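Local coordinates for protein putative O-Methyltransferase (Corynebacterium glutamicum, PDB 3DR5) that probably transfers a methyl group from S-adenosyl-L-methionine to a hydroxyl group of a substrate not yet identified, at residues S91-Q94 / R95-K98; A97-L100 / F101-G105; S116-L119 / D120-R124; R9-V12 / E13-E17. All coordinates share one frame; numbering follows the deposited sequence.

Overall arrangement
Contacts 1 and 2 are successive turns of helix 91-103, share Ala-97 and Lys-98, and lie with centres about 10 Å apart. Contact 1 is a surface contact whose side chains are mostly polar, whereas contact 2 is partly buried, with Phe-101 in the core and Arg-102 and Glu-103 on the outside. Contact 3, also at the surface, is the short helix that follows strand 111-114, where a long charge pair joins the first turn. Contact 4 lies on the opposite side of the chain's centre from contact 3, their centres about 36 Å apart; there hydroxyls close the end of helix 4-13 beside the second subunit.

Contact 1 of 4, residues S91-Q94 / R95-K98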
# COMPACT_ATOMS: atom_id res chain seq x y z
N SER A 91 -25.17 -18.08 -2.20
CA SER A 91 -24.63 -19.25 -2.88
C SER A 91 -24.18 -19.06 -4.31
O SER A 91 -23.24 -19.73 -4.75
CB SER A 91 -25.60 -20.43 -2.76
OG SER A 91 -26.89 -20.08 -3.22
N GLU A 92 -24.82 -18.16 -5.04
CA GLU A 92 -24.40 -17.91 -6.41
C GLU A 92 -23.07 -17.15 -6.36
O GLU A 92 -22.28 -17.21 -7.31
CB GLU A 92 -25.46 -17.11 -7.19
CG GLU A 92 -25.76 -15.71 -6.71
CD GLU A 92 -26.89 -15.07 -7.53
OE1 GLU A 92 -27.37 -13.98 -7.15
OE2 GLU A 92 -27.28 -15.65 -8.56
N HIS A 93 -22.80 -16.43 -5.26
CA HIS A 93 -21.53 -15.73 -5.11
C HIS A 93 -20.45 -16.78 -4.90
O HIS A 93 -19.31 -16.61 -5.34
CB HIS A 93 -21.60 -14.73 -3.95
CG HIS A 93 -22.44 -13.53 -4.24
ND1 HIS A 93 -22.83 -12.63 -3.28
CD2 HIS A 93 -22.98 -13.10 -5.41
CE1 HIS A 93 -23.58 -11.69 -3.84
NE2 HIS A 93 -23.69 -11.95 -5.13
N GLN A 94 -20.79 -17.88 -4.22
CA GLN A 94 -19.82 -18.96 -3.99
C GLN A 94 -19.53 -19.63 -5.33
O GLN A 94 -18.37 -19.98 -5.63
CB GLN A 94 -20.37 -19.99 -3.00
CG GLN A 94 -19.60 -21.31 -3.00
CD GLN A 94 -19.88 -22.15 -1.78
OE1 GLN A 94 -21.03 -22.52 -1.50
NE2 GLN A 94 -18.83 -22.46 -1.02
N ARG A 95 -20.57 -19.83 -6.14
CA ARG A 95 -20.41 -20.43 -7.46
C ARG A 95 -19.62 -19.47 -8.34
O ARG A 95 -18.73 -19.88 -9.08
CB ARG A 95 -21.77 -20.71 -8.11
CG ARG A 95 -22.29 -22.12 -7.90
CD ARG A 95 -23.25 -22.53 -9.01
NE ARG A 95 -22.67 -23.53 -9.91
CZ ARG A 95 -23.10 -23.76 -11.15
NH1 ARG A 95 -24.11 -23.06 -11.65
NH2 ARG A 95 -22.51 -24.69 -11.89
N GLN A 96 -19.95 -18.18 -8.25
CA GLN A 96 -19.28 -17.15 -9.04
C GLN A 96 -17.78 -17.10 -8.76
O GLN A 96 -16.97 -16.98 -9.69
CB GLN A 96 -19.93 -15.77 -8.76
CG GLN A 96 -21.25 -15.54 -9.50
CD GLN A 96 -22.11 -14.42 -8.91
OE1 GLN A 96 -21.59 -13.48 -8.30
NE2 GLN A 96 -23.43 -14.51 -9.10
N ALA A 97 -17.40 -17.20 -7.49
CA ALA A 97 -16.00 -17.15 -7.08
C ALA A 97 -15.21 -18.40 -7.45
O ALA A 97 -14.17 -18.31 -8.10
CB ALA A 97 -15.90 -16.88 -5.58
N LYS A 98 -15.69 -19.56 -7.02
CA LYS A 98 -15.01 -20.83 -7.30
C LYS A 98 -14.81 -21.03 -8.81
O LYS A 98 -13.81 -21.63 -9.24
CB LYS A 98 -15.81 -21.99 -6.71
CG LYS A 98 -15.73 -22.09 -5.19
CD LYS A 98 -16.75 -23.10 -4.66
CE LYS A 98 -16.13 -24.14 -3.74
NZ LYS A 98 -16.34 -23.84 -2.30
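The opening turns of helix 91-103 bring Gln-96 up against both Glu-92 and His-93, one turn earlier. Gln-96 has CG anti to its carbonyl carbon (chi1 -79°), which lays the chain back along the preceding turn, and its CG lies close over the carbonyl O of Glu-92. That oxygen also takes the backbone N of Gln-96 at 2.7 Å. The amide then stands between two neighbours. Its NE2 lies 3.5 Å from CG of Glu-92, whose side chain runs alongside in the same direction with its carboxylate turned 39° from the amide. On the other flank, OE1 of Gln-96 is 3.2 Å from CD2 of His-93, the imidazole and amide planes being 60° apart.

This helix is the connection in the beta-alpha-beta unit of strand 83-87, helix 91-103 and strand 111-114, part of the Rossmann-like methyltransferase fold. The imidazole is held by Asp-88, just past the first of these strands, whose OD2 is hydrogen-bonded to ND1 of His-93; Leu-34 packs against the same side chain. Backbone bonds of the same i to i+4 pattern run from Arg-95 N to Ser-91 O and from Ala-97 N to His-93 O. A further turn-to-turn pair is Gln-94 and Lys-98, which lie side by side, CG of Gln-94 being 3.8 Å from CD of Lys-98, and both side chains also touch Phe-113 of strand 111-114.

Contact 2 of 4, residues A97-L100 / F101-G105; sequences AKAL and FREAG
Phe-101 turns one face of its ring to the backbone of Ala-97, whose carbonyl O sits 3.2 Å above the ring plane, offset toward the rim. A chi1 of -63° sets the phenyl group beside its own backbone N and over the turn before it, where CE2 of Phe-101 reaches CB of Ala-97 at 4.0 Å. The same oxygen is satisfied by a hydrogen bond from Phe-101 N at 3.0 Å.

All four carbonyls of 97-100 are taken up in this way. Lys-98 O accepts from Arg-102 N at 2.9 Å, and Ala-99 O from Glu-103 N at 2.7 Å. The last bond, from Ala-104 N to Leu-100 O at 2.9 Å, closes the helix, for Ala-104 is the first residue to leave helical backbone angles. The guanidinium of Arg-102 bends back over this backbone: one face has Lys-98 O 4.1 Å above its centre, while NH2 of Arg-102 comes to 3.4 Å from CA of Ala-99. Glu-103 has a long, weak ion pair with Arg-24.

Within the beta-alpha-beta unit, Phe-101 fills the layer between helix and sheet, against Leu-84 and Cys-86 of strand 83-87, Val-111 of strand 111-114, and Leu-72 and Leu-75 of helix 67-77; Leu-100 packs on helix 20-31.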
# COMPACT_ATOMS: atom_id res chain seq x y z
N ALA A 97 -17.40 -17.20 -7.49
CA ALA A 97 -16.00 -17.15 -7.08
C ALA A 97 -15.21 -18.40 -7.45
O ALA A 97 -14.17 -18.31 -8.10
CB ALA A 97 -15.90 -16.88 -5.58
N LYS A 98 -15.69 -19.56 -7.02
CA LYS A 98 -15.01 -20.83 -7.30
C LYS A 98 -14.81 -21.03 -8.81
O LYS A 98 -13.81 -21.63 -9.24
CB LYS A 98 -15.81 -21.99 -6.71
CG LYS A 98 -15.73 -22.09 -5.19
CD LYS A 98 -16.75 -23.10 -4.66
CE LYS A 98 -16.13 -24.14 -3.74
NZ LYS A 98 -16.34 -23.84 -2.30
N ALA A 99 -15.75 -20.54 -9.61
CA ALA A 99 -15.66 -20.65 -11.06
C ALA A 99 -14.45 -19.82 -11.53
O ALA A 99 -13.58 -20.32 -12.24
CB ALA A 99 -16.94 -20.13 -11.71
N LEU A 100 -14.42 -18.54 -11.16
CA LEU A 100 -13.32 -17.65 -11.56
C LEU A 100 -11.95 -18.19 -11.15
O LEU A 100 -10.98 -18.06 -11.90
CB LEU A 100 -13.55 -16.24 -10.99
CG LEU A 100 -14.60 -15.42 -11.73
CD1 LEU A 100 -14.97 -14.19 -10.91
CD2 LEU A 100 -14.07 -15.01 -13.12
N PHE A 101 -11.86 -18.79 -9.97
CA PHE A 101 -10.60 -19.35 -9.51
C PHE A 101 -10.30 -20.57 -10.38
O PHE A 101 -9.17 -20.76 -10.83
CB PHE A 101 -10.69 -19.74 -8.03
CG PHE A 101 -10.92 -18.58 -7.10
CD1 PHE A 101 -10.32 -17.34 -7.35
CD2 PHE A 101 -11.75 -18.71 -6.00
CE1 PHE A 101 -10.54 -16.25 -6.50
CE2 PHE A 101 -11.98 -17.63 -5.14
CZ PHE A 101 -11.38 -16.40 -5.40
N ARG A 102 -11.31 -21.39 -10.63
CA ARG A 102 -11.15 -22.58 -11.47
C ARG A 102 -10.64 -22.16 -12.87
O ARG A 102 -9.68 -22.75 -13.37
CB ARG A 102 -12.49 -23.30 -11.64
CG ARG A 102 -12.41 -24.65 -12.36
CD ARG A 102 -13.59 -24.87 -13.30
NE ARG A 102 -14.83 -24.25 -12.81
CZ ARG A 102 -15.42 -24.56 -11.67
NH1 ARG A 102 -14.91 -25.50 -10.88
NH2 ARG A 102 -16.53 -23.93 -11.30
N GLU A 103 -11.28 -21.16 -13.48
CA GLU A 103 -10.90 -20.69 -14.81
C GLU A 103 -9.47 -20.14 -14.80
O GLU A 103 -8.69 -20.45 -15.71
CB GLU A 103 -11.93 -19.67 -15.32
CG GLU A 103 -13.10 -20.36 -16.00
CD GLU A 103 -14.39 -19.59 -15.85
OE1 GLU A 103 -14.34 -18.34 -15.92
OE2 GLU A 103 -15.44 -20.23 -15.66
N ALA A 104 -9.14 -19.32 -13.80
CA ALA A 104 -7.76 -18.87 -13.66
C ALA A 104 -7.11 -20.26 -13.34
O ALA A 104 -7.81 -21.22 -12.97
CB ALA A 104 -7.62 -17.94 -12.47
N GLY A 105 -5.80 -20.38 -13.41
CA GLY A 105 -5.21 -21.69 -13.18
C GLY A 105 -5.05 -22.18 -11.77
O GLY A 105 -4.20 -23.03 -11.50

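Contact 3 of 4, residues S116-L119 / D120-R124; sequences SRPL and DVMSR
Arg-117 and Asp-120 meet across the first turn of helix 118-121, their guanidinium and carboxylate planes 85° apart. The carboxylate oxygen OD1 of Asp-120 lies 3.1 Å from CD of Arg-117 and 3.6 Å from its NE, a long salt bridge. The oxygen stands well out of the guanidinium plane, so no N-H points at it. Asp-120 reaches it by setting CG beside its own backbone N (chi1 -81°), which swings the carboxylate toward the start of the helix.

Behind this pair lies the backbone of the first turn. Arg-117 occupies the N-cap position, and its carbonyl O receives two donors: Val-121 N at 3.3 Å, almost straight on, and Asp-120 N at 3.0 Å, from above the carbonyl plane. Pro-118, well suited to a first helical turn since it has no N-H to give, offers its own O to Met-122 N at 3.1 Å. Ahead of the cap, OG of Ser-116 touches CB of Val-121 at 3.7 Å. Farther out, Met-122, a selenomethionine in this crystal, turns inward to Ile-63 of strand 59-63 and to Leu-145 and Ala-148 of helix 142-152, while Leu-119 packs on Ala-144 of that helix.

The carboxylate of Asp-120 may be somewhat favoured by the amide dipoles at the start of this short helix, and its link to Arg-117 is one of charge alone, without a directed N-H.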
# COMPACT_ATOMS: atom_id res chain seq x y z
N SER A 116 -21.40 -17.94 4.59
CA SER A 116 -21.90 -17.41 5.85
C SER A 116 -21.93 -15.89 5.85
O SER A 116 -21.39 -15.24 4.94
CB SER A 116 -21.00 -17.83 7.00
OG SER A 116 -20.04 -18.80 6.61
N ARG A 117 -22.56 -15.33 6.88
CA ARG A 117 -22.58 -13.90 7.03
C ARG A 117 -21.23 -13.69 7.73
O ARG A 117 -20.88 -14.41 8.68
CB ARG A 117 -23.75 -13.47 7.93
CG ARG A 117 -25.07 -14.00 7.41
CD ARG A 117 -26.18 -13.81 8.41
NE ARG A 117 -26.40 -12.40 8.71
CZ ARG A 117 -27.44 -11.93 9.40
NH1 ARG A 117 -28.35 -12.77 9.88
NH2 ARG A 117 -27.55 -10.63 9.63
N PRO A 118 -20.45 -12.72 7.27
CA PRO A 118 -19.12 -12.40 7.82
C PRO A 118 -19.03 -12.40 9.34
O PRO A 118 -18.22 -13.12 9.93
CB PRO A 118 -18.83 -11.02 7.26
CG PRO A 118 -19.56 -10.98 5.98
CD PRO A 118 -20.84 -11.73 6.25
N LEU A 119 -19.86 -11.57 9.96
CA LEU A 119 -19.82 -11.42 11.40
C LEU A 119 -20.26 -12.61 12.22
O LEU A 119 -20.02 -12.66 13.43
CB LEU A 119 -20.60 -10.15 11.79
CG LEU A 119 -20.05 -8.85 11.17
CD1 LEU A 119 -20.97 -7.69 11.54
CD2 LEU A 119 -18.63 -8.59 11.66
N ASP A 120 -20.87 -13.58 11.57
CA ASP A 120 -21.30 -14.79 12.25
C ASP A 120 -20.18 -15.82 12.30
O ASP A 120 -19.94 -16.43 13.33
CB ASP A 120 -22.51 -15.41 11.55
CG ASP A 120 -23.82 -14.73 11.91
OD1 ASP A 120 -24.70 -14.60 11.03
OD2 ASP A 120 -23.98 -14.34 13.08
N VAL A 121 -19.47 -15.97 11.18
CA VAL A 121 -18.42 -16.98 11.07
C VAL A 121 -17.00 -16.60 11.51
O VAL A 121 -16.16 -17.48 11.73
CB VAL A 121 -18.37 -17.52 9.63
CG1 VAL A 121 -17.72 -16.50 8.72
CG2 VAL A 121 -17.65 -18.85 9.58
N MSE A 122 -16.73 -15.31 11.61
CA MSE A 122 -15.41 -14.87 12.03
C MSE A 122 -15.19 -15.30 13.47
O MSE A 122 -14.05 -15.39 13.94
CB MSE A 122 -15.30 -13.35 11.87
CG MSE A 122 -14.79 -12.96 10.48
SE MSE A 122 -15.19 -11.13 10.05
CE MSE A 122 -16.02 -11.41 8.35
N SER A 123 -16.29 -15.59 14.15
CA SER A 123 -16.25 -16.06 15.54
C SER A 123 -15.68 -17.48 15.55
O SER A 123 -15.24 -17.98 16.58
CB SER A 123 -17.67 -16.10 16.10
OG SER A 123 -17.66 -16.28 17.51
N ARG A 124 -15.68 -18.12 14.39
CA ARG A 124 -15.23 -19.50 14.23
C ARG A 124 -13.85 -19.70 13.63
O ARG A 124 -13.47 -20.84 13.30
CB ARG A 124 -16.25 -20.26 13.39
CG ARG A 124 -17.44 -20.84 14.14
CD ARG A 124 -18.35 -19.79 14.74
NE ARG A 124 -19.66 -20.36 15.06
CZ ARG A 124 -20.45 -19.95 16.04
NH1 ARG A 124 -20.07 -18.95 16.83
NH2 ARG A 124 -21.61 -20.55 16.26

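Contact 4 of 4, residues R9-V12 / E13-E17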
# COMPACT_ATOMS: atom_id res chain seq x y z
N ARG A 9 -5.79 7.67 -13.57
CA ARG A 9 -6.51 6.40 -13.64
C ARG A 9 -6.55 5.87 -15.07
O ARG A 9 -6.26 4.70 -15.32
CB ARG A 9 -7.94 6.56 -13.09
CG ARG A 9 -8.77 5.29 -13.15
CD ARG A 9 -9.78 5.23 -12.01
NE ARG A 9 -10.71 6.35 -12.01
CZ ARG A 9 -11.72 6.51 -12.86
NH1 ARG A 9 -11.94 5.60 -13.80
NH2 ARG A 9 -12.50 7.57 -12.77
N THR A 10 -6.88 6.75 -16.01
CA THR A 10 -6.96 6.37 -17.42
C THR A 10 -5.63 5.84 -17.95
O THR A 10 -5.59 4.80 -18.61
CB THR A 10 -7.43 7.56 -18.28
OG1 THR A 10 -8.69 8.03 -17.79
CG2 THR A 10 -7.60 7.13 -19.73
N TYR A 11 -4.55 6.55 -17.66
CA TYR A 11 -3.23 6.11 -18.12
C TYR A 11 -2.84 4.78 -17.47
O TYR A 11 -2.29 3.90 -18.13
CB TYR A 11 -2.15 7.13 -17.78
CG TYR A 11 -0.79 6.64 -18.22
CD1 TYR A 11 -0.46 6.62 -19.57
CD2 TYR A 11 0.11 6.10 -17.31
CE1 TYR A 11 0.75 6.08 -20.01
CE2 TYR A 11 1.32 5.56 -17.73
CZ TYR A 11 1.63 5.55 -19.09
OH TYR A 11 2.82 5.03 -19.52
N VAL A 12 -3.11 4.63 -16.18
CA VAL A 12 -2.76 3.40 -15.48
C VAL A 12 -3.64 2.24 -15.92
O VAL A 12 -3.15 1.13 -16.13
CB VAL A 12 -2.85 3.57 -13.94
CG1 VAL A 12 -2.62 2.22 -13.25
CG2 VAL A 12 -1.82 4.59 -13.47
N GLU A 13 -4.93 2.48 -16.06
CA GLU A 13 -5.83 1.43 -16.49
C GLU A 13 -5.54 1.06 -17.94
O GLU A 13 -5.40 -0.11 -18.28
CB GLU A 13 -7.30 1.87 -16.32
CG GLU A 13 -7.88 1.54 -14.95
CD GLU A 13 -9.30 2.03 -14.76
OE1 GLU A 13 -9.79 2.01 -13.61
OE2 GLU A 13 -9.93 2.43 -15.76
N SER A 14 -5.44 2.06 -18.81
CA SER A 14 -5.18 1.84 -20.23
C SER A 14 -3.78 1.31 -20.50
O SER A 14 -3.43 1.05 -21.66
CB SER A 14 -5.36 3.14 -21.01
OG SER A 14 -4.26 4.01 -20.80
N THR A 15 -2.99 1.13 -19.45
CA THR A 15 -1.63 0.68 -19.63
C THR A 15 -1.23 -0.56 -18.84
O THR A 15 -0.14 -1.10 -19.02
CB THR A 15 -0.67 1.88 -19.32
OG1 THR A 15 0.39 1.91 -20.28
CG2 THR A 15 -0.11 1.80 -17.96
N THR A 16 -2.12 -1.01 -17.96
CA THR A 16 -1.88 -2.23 -17.19
C THR A 16 -2.16 -3.44 -18.09
O THR A 16 -3.27 -3.58 -18.62
CB THR A 16 -2.78 -2.31 -15.94
OG1 THR A 16 -2.43 -1.27 -15.02
CG2 THR A 16 -2.64 -3.66 -15.26
N GLU A 17 -1.17 -4.31 -18.26
CA GLU A 17 -1.31 -5.49 -19.10
C GLU A 17 -2.52 -6.29 -18.64
O GLU A 17 -2.59 -6.78 -17.51
CB GLU A 17 -0.05 -6.35 -19.02
CG GLU A 17 -0.09 -7.58 -19.89
CD GLU A 17 0.97 -8.59 -19.49
OE1 GLU A 17 0.81 -9.78 -19.84
OE2 GLU A 17 1.96 -8.20 -18.84
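Arg-9 and Glu-13 run side by side in the same direction, guanidinium and carboxylate planes 55° apart. The aliphatic part of Arg-9 does the touching, its CG 3.5 Å from OE1 of Glu-13, whereas NH1 of Arg-9 stays 4.2 Å from that oxygen, beyond a salt bridge, although the oxygen lies at the guanidinium edge. Tyr-11 and Thr-15 instead approach at a slant, with the methyl CG2 of Thr-15 roughly over one face of the tyrosine ring, displaced toward its rim; the placing is approximate, since Thr-15 is modelled too close to the carbonyl of Tyr-11. Tyr-11 has CG anti to the backbone N (chi1 178°), and that sends the ring along the chain toward the residue four places on; its hydroxyl is hydrogen-bonded to Asp-187 of the second subunit.

Here helix 4-13 ends and passes into a type I beta turn from Glu-13 to Thr-16, with hydroxyls joining the backbone N-H groups as donors to Thr-10 O and Val-12 O. Thr-10 O is gripped twice by Ser-14, through N at 2.8 Å and OG at 2.7 Å, from opposite faces of the carbonyl plane. Val-12 O takes OG1 of Thr-16 at 2.7 Å, along with a weak bond from Thr-15 N at 3.3 Å. OG1 of Thr-16 is further bonded to NE2 of Gln-43 in helix 39-51, and Arg-200 of the second subunit packs on Val-12 and Thr-15.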